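Local coordinates for 450aa long hypothetical fmu protein (Pyrococcus horikoshii, PDB 2YXL) that probably methylates cytosine in RNA at the 5 position, as a member of the RsmB/NOP family that uses S-adenosyl-L-methionine, at residues 83-89 and 117-122. Numbering follows the deposited sequence.
Sequences DPWLRAA and FISSRT
D83 OD1, which lies 3.6 Å from T122 CG2 across the contact, is gripped by two backbone N-H groups of its own helix: L86 N points almost straight at its anti lone pair (3.0 Å), and W85 N adds a weak, bent bond. D83 is thus the N-cap of helix 84-99, which packs nearly antiparallel (164°) against the C-terminal end of helix 104-121 in the all-helical N-terminal part of the chain, away from the cofactor pocket. The W85 indole carries most of the contact. Its CG stands anti to the carbonyl carbon (chi1 -68°), which lays the ring beside helix 104-121, and R121 CB sits squarely over one face in a CH-pi contact, 3.8 Å from the centroid of the five-membered ring. Farther out, R121 NH2 lies close to W85 CH2 and forms a salt bridge with E20 of helix 12-24. W85 CZ3 meets F117 CE1 at 3.8 Å, the two ring planes almost perpendicular. Cutting the indole back to an alanine here is likely to leave R121 CB and the F117 ring without their aromatic partner and open a gap between the helices. One turn on from W85, A89 CB packs on I118 CD1 (4.0 Å), with F130 of helix 124-138 touching both residues. T122 OG1 bonds I118 O (2.6 Å), while its methyl CG2 rests 3.5 Å from W85 CD1.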
ATOM      1  N   ASP A  83      14.094 -19.004 -11.467  1.00 29.82           N
ATOM      2  CA  ASP A  83      14.802 -18.455 -10.302  1.00 29.74           C
ATOM      3  C   ASP A  83      14.461 -16.966 -10.092  1.00 29.54           C
ATOM      4  O   ASP A  83      14.343 -16.219 -11.068  1.00 29.36           O
ATOM      5  CB  ASP A  83      16.314 -18.659 -10.497  1.00 29.82           C
ATOM      6  CG  ASP A  83      17.159 -17.826  -9.543  1.00 30.75           C
ATOM      7  OD1 ASP A  83      17.383 -16.630  -9.839  1.00 32.15           O
ATOM      8  OD2 ASP A  83      17.615 -18.371  -8.510  1.00 30.76           O
ATOM      9  N   PRO A  84      14.316 -16.533  -8.817  1.00 29.42           N
ATOM     10  CA  PRO A  84      13.871 -15.172  -8.474  1.00 29.20           C
ATOM     11  C   PRO A  84      14.780 -14.053  -8.999  1.00 29.39           C
ATOM     12  O   PRO A  84      14.281 -12.981  -9.369  1.00 29.41           O
ATOM     13  CB  PRO A  84      13.886 -15.163  -6.941  1.00 29.05           C
ATOM     14  CG  PRO A  84      13.901 -16.573  -6.532  1.00 29.46           C
ATOM     15  CD  PRO A  84      14.591 -17.335  -7.609  1.00 29.25           C
ATOM     16  N   TRP A  85      16.091 -14.290  -9.021  1.00 29.36           N
ATOM     17  CA  TRP A  85      17.039 -13.282  -9.510  1.00 29.54           C
ATOM     18  C   TRP A  85      16.959 -13.162 -11.024  1.00 29.58           C
ATOM     19  O   TRP A  85      17.021 -12.054 -11.569  1.00 29.59           O
ATOM     20  CB  TRP A  85      18.474 -13.578  -9.046  1.00 29.41           C
ATOM     21  CG  TRP A  85      18.629 -13.400  -7.569  1.00 29.38           C
ATOM     22  CD1 TRP A  85      18.587 -14.379  -6.616  1.00 29.13           C
ATOM     23  CD2 TRP A  85      18.809 -12.165  -6.867  1.00 29.15           C
ATOM     24  NE1 TRP A  85      18.744 -13.831  -5.367  1.00 29.25           N
ATOM     25  CE2 TRP A  85      18.882 -12.474  -5.490  1.00 29.15           C
ATOM     26  CE3 TRP A  85      18.920 -10.827  -7.267  1.00 28.96           C
ATOM     27  CZ2 TRP A  85      19.065 -11.495  -4.509  1.00 29.27           C
ATOM     28  CZ3 TRP A  85      19.101  -9.851  -6.289  1.00 29.23           C
ATOM     29  CH2 TRP A  85      19.168 -10.192  -4.927  1.00 29.17           C
ATOM     30  N   LEU A  86      16.807 -14.304 -11.694  1.00 29.47           N
ATOM     31  CA  LEU A  86      16.611 -14.327 -13.138  1.00 29.47           C
ATOM     32  C   LEU A  86      15.326 -13.595 -13.522  1.00 29.57           C
ATOM     33  O   LEU A  86      15.354 -12.707 -14.374  1.00 29.91           O
ATOM     34  CB  LEU A  86      16.599 -15.762 -13.668  1.00 29.29           C
ATOM     35  CG  LEU A  86      16.505 -15.953 -15.184  1.00 29.43           C
ATOM     36  CD1 LEU A  86      17.637 -15.242 -15.934  1.00 29.55           C
ATOM     37  CD2 LEU A  86      16.501 -17.436 -15.516  1.00 29.52           C
ATOM     38  N   ARG A  87      14.214 -13.953 -12.876  1.00 29.47           N
ATOM     39  CA  ARG A  87      12.927 -13.306 -13.130  1.00 29.50           C
ATOM     40  C   ARG A  87      13.015 -11.788 -12.965  1.00 29.69           C
ATOM     41  O   ARG A  87      12.531 -11.045 -13.817  1.00 29.71           O
ATOM     42  CB  ARG A  87      11.821 -13.888 -12.236  1.00 29.36           C
ATOM     43  CG  ARG A  87      10.471 -13.165 -12.354  1.00 28.93           C
ATOM     44  CD  ARG A  87       9.312 -13.925 -11.703  1.00 29.31           C
ATOM     45  NE  ARG A  87       9.533 -14.197 -10.283  1.00 28.84           N
ATOM     46  CZ  ARG A  87       9.947 -15.365  -9.791  1.00 27.57           C
ATOM     47  NH1 ARG A  87      10.120 -15.504  -8.488  1.00 27.33           N
ATOM     48  NH2 ARG A  87      10.190 -16.391 -10.596  1.00 27.00           N
ATOM     49  N   ALA A  88      13.632 -11.342 -11.872  1.00 29.95           N
ATOM     50  CA  ALA A  88      13.817  -9.920 -11.600  1.00 30.06           C
ATOM     51  C   ALA A  88      14.659  -9.248 -12.684  1.00 30.35           C
ATOM     52  O   ALA A  88      14.310  -8.168 -13.162  1.00 30.49           O
ATOM     53  CB  ALA A  88      14.442  -9.714 -10.226  1.00 29.91           C
ATOM     54  N   ALA A  89      15.753  -9.893 -13.085  1.00 30.56           N
ATOM     55  CA  ALA A  89      16.621  -9.341 -14.126  1.00 30.79           C
ATOM     56  C   ALA A  89      15.890  -9.240 -15.464  1.00 30.94           C
ATOM     57  O   ALA A  89      16.002  -8.225 -16.160  1.00 31.19           O
ATOM     58  CB  ALA A  89      17.891 -10.160 -14.267  1.00 30.68           C
ATOM     59  N   PHE A 117      26.057  -9.992 -11.696  1.00 33.73           N
ATOM     60  CA  PHE A 117      25.411  -9.784 -10.404  1.00 33.30           C
ATOM     61  C   PHE A 117      24.487 -10.939 -10.013  1.00 33.18           C
ATOM     62  O   PHE A 117      24.555 -11.429  -8.883  1.00 33.19           O
ATOM     63  CB  PHE A 117      24.657  -8.446 -10.383  1.00 33.04           C
ATOM     64  CG  PHE A 117      23.899  -8.187  -9.105  1.00 32.42           C
ATOM     65  CD1 PHE A 117      22.516  -8.037  -9.124  1.00 32.14           C
ATOM     66  CD2 PHE A 117      24.566  -8.092  -7.885  1.00 31.65           C
ATOM     67  CE1 PHE A 117      21.805  -7.794  -7.947  1.00 32.14           C
ATOM     68  CE2 PHE A 117      23.867  -7.849  -6.704  1.00 31.59           C
ATOM     69  CZ  PHE A 117      22.484  -7.699  -6.733  1.00 32.06           C
ATOM     70  N   ILE A 118      23.641 -11.382 -10.939  1.00 33.00           N
ATOM     71  CA  ILE A 118      22.709 -12.472 -10.633  1.00 32.98           C
ATOM     72  C   ILE A 118      23.412 -13.823 -10.525  1.00 32.93           C
ATOM     73  O   ILE A 118      22.960 -14.701  -9.789  1.00 32.89           O
ATOM     74  CB  ILE A 118      21.467 -12.516 -11.583  1.00 33.01           C
ATOM     75  CG1 ILE A 118      21.859 -12.874 -13.021  1.00 33.18           C
ATOM     76  CG2 ILE A 118      20.686 -11.190 -11.515  1.00 32.78           C
ATOM     77  CD1 ILE A 118      20.675 -12.965 -13.980  1.00 33.08           C
ATOM     78  N   SER A 119      24.533 -13.966 -11.237  1.00 32.77           N
ATOM     79  CA  SER A 119      25.424 -15.116 -11.077  1.00 32.65           C
ATOM     80  C   SER A 119      25.982 -15.216  -9.660  1.00 32.45           C
ATOM     81  O   SER A 119      25.977 -16.291  -9.069  1.00 32.54           O
ATOM     82  CB  SER A 119      26.582 -15.056 -12.074  1.00 32.65           C
ATOM     83  OG  SER A 119      26.229 -15.647 -13.307  1.00 33.32           O
ATOM     84  N   SER A 120      26.451 -14.093  -9.119  1.00 32.26           N
ATOM     85  CA  SER A 120      27.018 -14.059  -7.770  1.00 32.13           C
ATOM     86  C   SER A 120      25.970 -14.316  -6.682  1.00 32.02           C
ATOM     87  O   SER A 120      26.300 -14.796  -5.596  1.00 31.97           O
ATOM     88  CB  SER A 120      27.737 -12.731  -7.515  1.00 32.02           C
ATOM     89  OG  SER A 120      26.814 -11.661  -7.476  1.00 32.28           O
ATOM     90  N   ARG A 121      24.713 -13.995  -6.979  1.00 31.84           N
ATOM     91  CA  ARG A 121      23.611 -14.286  -6.064  1.00 31.75           C
ATOM     92  C   ARG A 121      23.071 -15.710  -6.223  1.00 31.38           C
ATOM     93  O   ARG A 121      22.369 -16.206  -5.343  1.00 31.37           O
ATOM     94  CB  ARG A 121      22.482 -13.259  -6.213  1.00 31.83           C
ATOM     95  CG  ARG A 121      22.829 -11.856  -5.704  1.00 32.96           C
ATOM     96  CD  ARG A 121      23.193 -11.856  -4.218  1.00 35.07           C
ATOM     97  NE  ARG A 121      23.759 -10.577  -3.790  1.00 37.16           N
ATOM     98  CZ  ARG A 121      23.068  -9.599  -3.203  1.00 38.31           C
ATOM     99  NH1 ARG A 121      23.677  -8.474  -2.856  1.00 38.80           N
ATOM    100  NH2 ARG A 121      21.771  -9.740  -2.956  1.00 39.04           N
ATOM    101  N   THR A 122      23.407 -16.367  -7.334  1.00 30.97           N
ATOM    102  CA  THR A 122      22.888 -17.709  -7.628  1.00 30.52           C
ATOM    103  C   THR A 122      23.985 -18.666  -8.099  1.00 30.27           C
ATOM    104  O   THR A 122      24.701 -19.245  -7.283  1.00 30.44           O
ATOM    105  CB  THR A 122      21.702 -17.681  -8.658  1.00 30.60           C
ATOM    106  OG1 THR A 122      22.157 -17.194  -9.927  1.00 30.51           O
ATOM    107  CG2 THR A 122      20.563 -16.797  -8.172  1.00 30.00           C
TER